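Local coordinates for protein L-ribulose 3-epimerase (Methylomonas sp. DH-1, PDB 7CJ5) that catalyses the manganese-dependent epimerization of ketoses at C3, working fastest on L-ribulose and also interconverting D-allulose and D-fructose, at residues Tyr39-Leu44 and Pro242-Ser247. Residues are numbered along the deposited sequence; the frame is centred on the assembly and turned at random.
Sequences YIEIAL and PITFES. With MN (manganese (II) ion), chain C; FUD (D-fructose), chain D.
A hydrogen-bond relay joins Y39, T244 and E41. The phenol OH of Y39 donates to OG1 of T244 over 2.6 Å, and OG1 lies near the plane of the Y39 ring, at its edge. That hydroxyl in turn donates to OE1 of E41 at 2.8 Å, meeting the carboxylate on its anti side and 26° out of its plane. T244 holds OG1 beside its backbone N (chi1 -66°), which leaves the methyl CG2 to lie 3.4 Å from OE1 of E41. The Y209 hydroxyl bonds to both OG1 of T244 and OE1 of E41, H211 also reaches OE1, and OG of S69 is hydrogen-bonded to OE2, so the buried carboxylate is gripped through both oxygens.

Apolar contact is slight: CB of P242 sits 3.8 Å from CZ of Y39, oblique to the ring.

Strands 39-43 and 242-245 are the second and eighth of a closed parallel TIM barrel and flank strand 8-12. Their axes, inclined at 68°, approach no closer than 8.2 Å; the two strands share no backbone pairing, and the side chains bridge past strand 8-12 on the inner side of the barrel.

Metal coordination lies one residue past strand 242-245. E246, probably a catalytic proton donor/acceptor, binds manganese through OE2 at 2.1 Å, and its OE1 is 2.8 Å from O3 of D-fructose. The sugar chelates the ion through O2 and O3; E152, D185 and H211 supply the other ligands. Since E41 bonds to the metal ligand H211 and the sugar-binding S69, it is a second-shell residue, probably helping to orient both.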
ATOM      1  N   TYR A  39      -4.175 -27.370   5.032  1.00 14.31           N
ATOM      2  CA  TYR A  39      -5.484 -26.928   4.493  1.00 14.99           C
ATOM      3  C   TYR A  39      -5.258 -26.041   3.274  1.00 14.95           C
ATOM      4  O   TYR A  39      -4.142 -25.518   3.066  1.00 14.47           O
ATOM      5  CB  TYR A  39      -6.335 -26.227   5.560  1.00 15.66           C
ATOM      6  CG  TYR A  39      -5.853 -24.865   5.997  1.00 15.89           C
ATOM      7  CD1 TYR A  39      -4.973 -24.728   7.059  1.00 15.81           C
ATOM      8  CD2 TYR A  39      -6.268 -23.711   5.350  1.00 16.27           C
ATOM      9  CE1 TYR A  39      -4.519 -23.486   7.464  1.00 15.81           C
ATOM     10  CE2 TYR A  39      -5.826 -22.458   5.746  1.00 15.41           C
ATOM     11  CZ  TYR A  39      -4.938 -22.347   6.799  1.00 15.20           C
ATOM     12  OH  TYR A  39      -4.469 -21.125   7.176  1.00 17.09           O
ATOM     13  N   ILE A  40      -6.309 -25.916   2.475  1.00 15.07           N
ATOM     14  CA  ILE A  40      -6.403 -24.910   1.387  1.00 15.71           C
ATOM     15  C   ILE A  40      -7.377 -23.832   1.857  1.00 14.95           C
ATOM     16  O   ILE A  40      -8.428 -24.178   2.448  1.00 14.21           O
ATOM     17  CB  ILE A  40      -6.839 -25.537   0.051  1.00 17.40           C
ATOM     18  CG1 ILE A  40      -6.910 -24.480  -1.053  1.00 18.35           C
ATOM     19  CG2 ILE A  40      -8.149 -26.300   0.193  1.00 17.76           C
ATOM     20  CD1 ILE A  40      -6.773 -25.055  -2.435  1.00 18.56           C
ATOM     21  N   GLU A  41      -7.004 -22.576   1.646  1.00 14.79           N
ATOM     22  CA  GLU A  41      -7.906 -21.421   1.843  1.00 14.08           C
ATOM     23  C   GLU A  41      -8.603 -21.159   0.505  1.00 13.61           C
ATOM     24  O   GLU A  41      -7.947 -20.700  -0.447  1.00 15.27           O
ATOM     25  CB  GLU A  41      -7.131 -20.212   2.345  1.00 14.74           C
ATOM     26  CG  GLU A  41      -8.037 -19.037   2.670  1.00 14.90           C
ATOM     27  CD  GLU A  41      -7.288 -17.846   3.226  1.00 15.29           C
ATOM     28  OE1 GLU A  41      -6.510 -18.050   4.167  1.00 17.37           O
ATOM     29  OE2 GLU A  41      -7.469 -16.732   2.703  1.00 17.66           O
ATOM     30  N   ILE A  42      -9.879 -21.499   0.419  1.00 15.12           N
ATOM     31  CA  ILE A  42     -10.658 -21.384  -0.846  1.00 15.50           C
ATOM     32  C   ILE A  42     -11.198 -19.964  -0.956  1.00 15.54           C
ATOM     33  O   ILE A  42     -11.779 -19.491   0.019  1.00 16.54           O
ATOM     34  CB  ILE A  42     -11.776 -22.430  -0.903  1.00 16.58           C
ATOM     35  CG1 ILE A  42     -11.206 -23.844  -0.794  1.00 17.84           C
ATOM     36  CG2 ILE A  42     -12.606 -22.235  -2.163  1.00 17.62           C
ATOM     37  CD1 ILE A  42     -12.261 -24.908  -0.607  1.00 19.15           C
ATOM     38  N   ALA A  43     -10.981 -19.314  -2.099  1.00 16.49           N
ATOM     39  CA  ALA A  43     -11.448 -17.935  -2.364  1.00 18.98           C
ATOM     40  C   ALA A  43     -12.919 -18.015  -2.783  1.00 19.99           C
ATOM     41  O   ALA A  43     -13.207 -18.665  -3.794  1.00 22.10           O
ATOM     42  CB  ALA A  43     -10.579 -17.289  -3.416  1.00 18.99           C
ATOM     43  N   LEU A  44     -13.819 -17.440  -1.988  1.00 20.05           N
ATOM     44  CA  LEU A  44     -15.284 -17.538  -2.204  1.00 20.28           C
ATOM     45  C   LEU A  44     -15.835 -16.170  -2.630  1.00 19.98           C
ATOM     46  O   LEU A  44     -16.928 -15.788  -2.154  1.00 20.05           O
ATOM     47  CB  LEU A  44     -15.938 -18.033  -0.913  1.00 20.92           C
ATOM     48  CG  LEU A  44     -15.656 -19.488  -0.548  1.00 20.20           C
ATOM     49  CD1 LEU A  44     -16.445 -19.897   0.689  1.00 21.07           C
ATOM     50  CD2 LEU A  44     -15.961 -20.414  -1.716  1.00 19.59           C
ATOM     51  N   PRO A 242      -4.891 -20.851  12.233  1.00 14.94           N
ATOM     52  CA  PRO A 242      -4.507 -20.879  10.829  1.00 15.11           C
ATOM     53  C   PRO A 242      -3.454 -19.831  10.472  1.00 13.57           C
ATOM     54  O   PRO A 242      -3.548 -18.695  10.916  1.00 14.86           O
ATOM     55  CB  PRO A 242      -5.813 -20.575  10.079  1.00 15.67           C
ATOM     56  CG  PRO A 242      -6.894 -20.929  11.073  1.00 16.03           C
ATOM     57  CD  PRO A 242      -6.316 -20.574  12.421  1.00 15.65           C
ATOM     58  N   ILE A 243      -2.505 -20.257   9.642  1.00 12.91           N
ATOM     59  CA  ILE A 243      -1.458 -19.405   9.014  1.00 13.28           C
ATOM     60  C   ILE A 243      -1.426 -19.785   7.533  1.00 13.69           C
ATOM     61  O   ILE A 243      -0.982 -20.922   7.215  1.00 12.67           O
ATOM     62  CB  ILE A 243      -0.092 -19.614   9.691  1.00 13.51           C
ATOM     63  CG1 ILE A 243      -0.153 -19.337  11.193  1.00 13.46           C
ATOM     64  CG2 ILE A 243       0.981 -18.787   9.006  1.00 13.93           C
ATOM     65  CD1 ILE A 243       1.131 -19.633  11.906  1.00 13.62           C
ATOM     66  N   THR A 244      -1.912 -18.890   6.677  1.00 13.55           N
ATOM     67  CA  THR A 244      -1.977 -19.086   5.208  1.00 14.02           C
ATOM     68  C   THR A 244      -0.878 -18.274   4.529  1.00 13.42           C
ATOM     69  O   THR A 244      -0.731 -17.079   4.852  1.00 14.06           O
ATOM     70  CB  THR A 244      -3.330 -18.633   4.649  1.00 16.46           C
ATOM     71  OG1 THR A 244      -4.368 -19.474   5.156  1.00 21.02           O
ATOM     72  CG2 THR A 244      -3.352 -18.607   3.139  1.00 15.30           C
ATOM     73  N   PHE A 245      -0.162 -18.893   3.595  1.00 11.63           N
ATOM     74  CA  PHE A 245       0.714 -18.190   2.637  1.00 12.07           C
ATOM     75  C   PHE A 245      -0.111 -17.770   1.418  1.00 12.70           C
ATOM     76  O   PHE A 245      -0.872 -18.590   0.867  1.00 12.42           O
ATOM     77  CB  PHE A 245       1.860 -19.090   2.182  1.00 12.14           C
ATOM     78  CG  PHE A 245       2.593 -18.474   1.028  1.00 12.40           C
ATOM     79  CD1 PHE A 245       3.317 -17.303   1.200  1.00 12.49           C
ATOM     80  CD2 PHE A 245       2.488 -19.011  -0.244  1.00 11.25           C
ATOM     81  CE1 PHE A 245       3.961 -16.709   0.127  1.00 12.52           C
ATOM     82  CE2 PHE A 245       3.133 -18.411  -1.310  1.00 11.78           C
ATOM     83  CZ  PHE A 245       3.864 -17.260  -1.122  1.00 11.57           C
ATOM     84  N   GLU A 246       0.057 -16.534   0.964  1.00 13.61           N
ATOM     85  CA  GLU A 246      -0.615 -16.093  -0.282  1.00 14.54           C
ATOM     86  C   GLU A 246       0.282 -15.168  -1.102  1.00 15.19           C
ATOM     87  O   GLU A 246       1.144 -14.464  -0.538  1.00 15.58           O
ATOM     88  CB  GLU A 246      -1.932 -15.413   0.061  1.00 15.19           C
ATOM     89  CG  GLU A 246      -1.745 -14.049   0.667  1.00 14.36           C
ATOM     90  CD  GLU A 246      -3.034 -13.394   1.114  1.00 15.14           C
ATOM     91  OE1 GLU A 246      -4.117 -13.925   0.791  1.00 15.39           O
ATOM     92  OE2 GLU A 246      -2.945 -12.366   1.797  1.00 14.91           O
ATOM     93  N   SER A 247       0.065 -15.228  -2.414  1.00 15.78           N
ATOM     94  CA  SER A 247       0.604 -14.308  -3.441  1.00 17.61           C
ATOM     95  C   SER A 247      -0.320 -14.388  -4.656  1.00 18.85           C
ATOM     96  O   SER A 247      -1.084 -15.363  -4.747  1.00 18.64           O
ATOM     97  CB  SER A 247       2.014 -14.635  -3.793  1.00 17.61           C
ATOM     98  OG  SER A 247       2.481 -13.696  -4.746  1.00 20.32           O
TER
HETATM   99 MN    MN C 301      -4.337 -11.386   3.038  1.00 21.08          MN
HETATM  100  C1  FUD D 302      -5.717  -8.938  -0.405  1.00 14.48           C
HETATM  101  C2  FUD D 302      -5.423  -9.998   0.621  1.00 16.63           C
HETATM  102  C3  FUD D 302      -6.142 -11.319   0.501  1.00 18.53           C
HETATM  103  C4  FUD D 302      -7.590 -10.932   0.271  1.00 21.00           C
HETATM  104  C5  FUD D 302      -8.568 -12.020  -0.167  1.00 26.88           C
HETATM  105  C6  FUD D 302      -7.978 -13.394  -0.417  1.00 26.06           C
HETATM  106  O1  FUD D 302      -4.679  -7.957  -0.432  1.00 14.63           O
HETATM  107  O2  FUD D 302      -4.615  -9.784   1.514  1.00 14.70           O
HETATM  108  O3  FUD D 302      -5.994 -12.091   1.696  1.00 18.06           O
HETATM  109  O4  FUD D 302      -7.997 -10.340   1.490  1.00 23.58           O
HETATM  110  O5  FUD D 302      -9.645 -12.091   0.766  1.00 36.78           O
HETATM  111  O6  FUD D 302      -9.058 -14.258  -0.861  1.00 35.60           O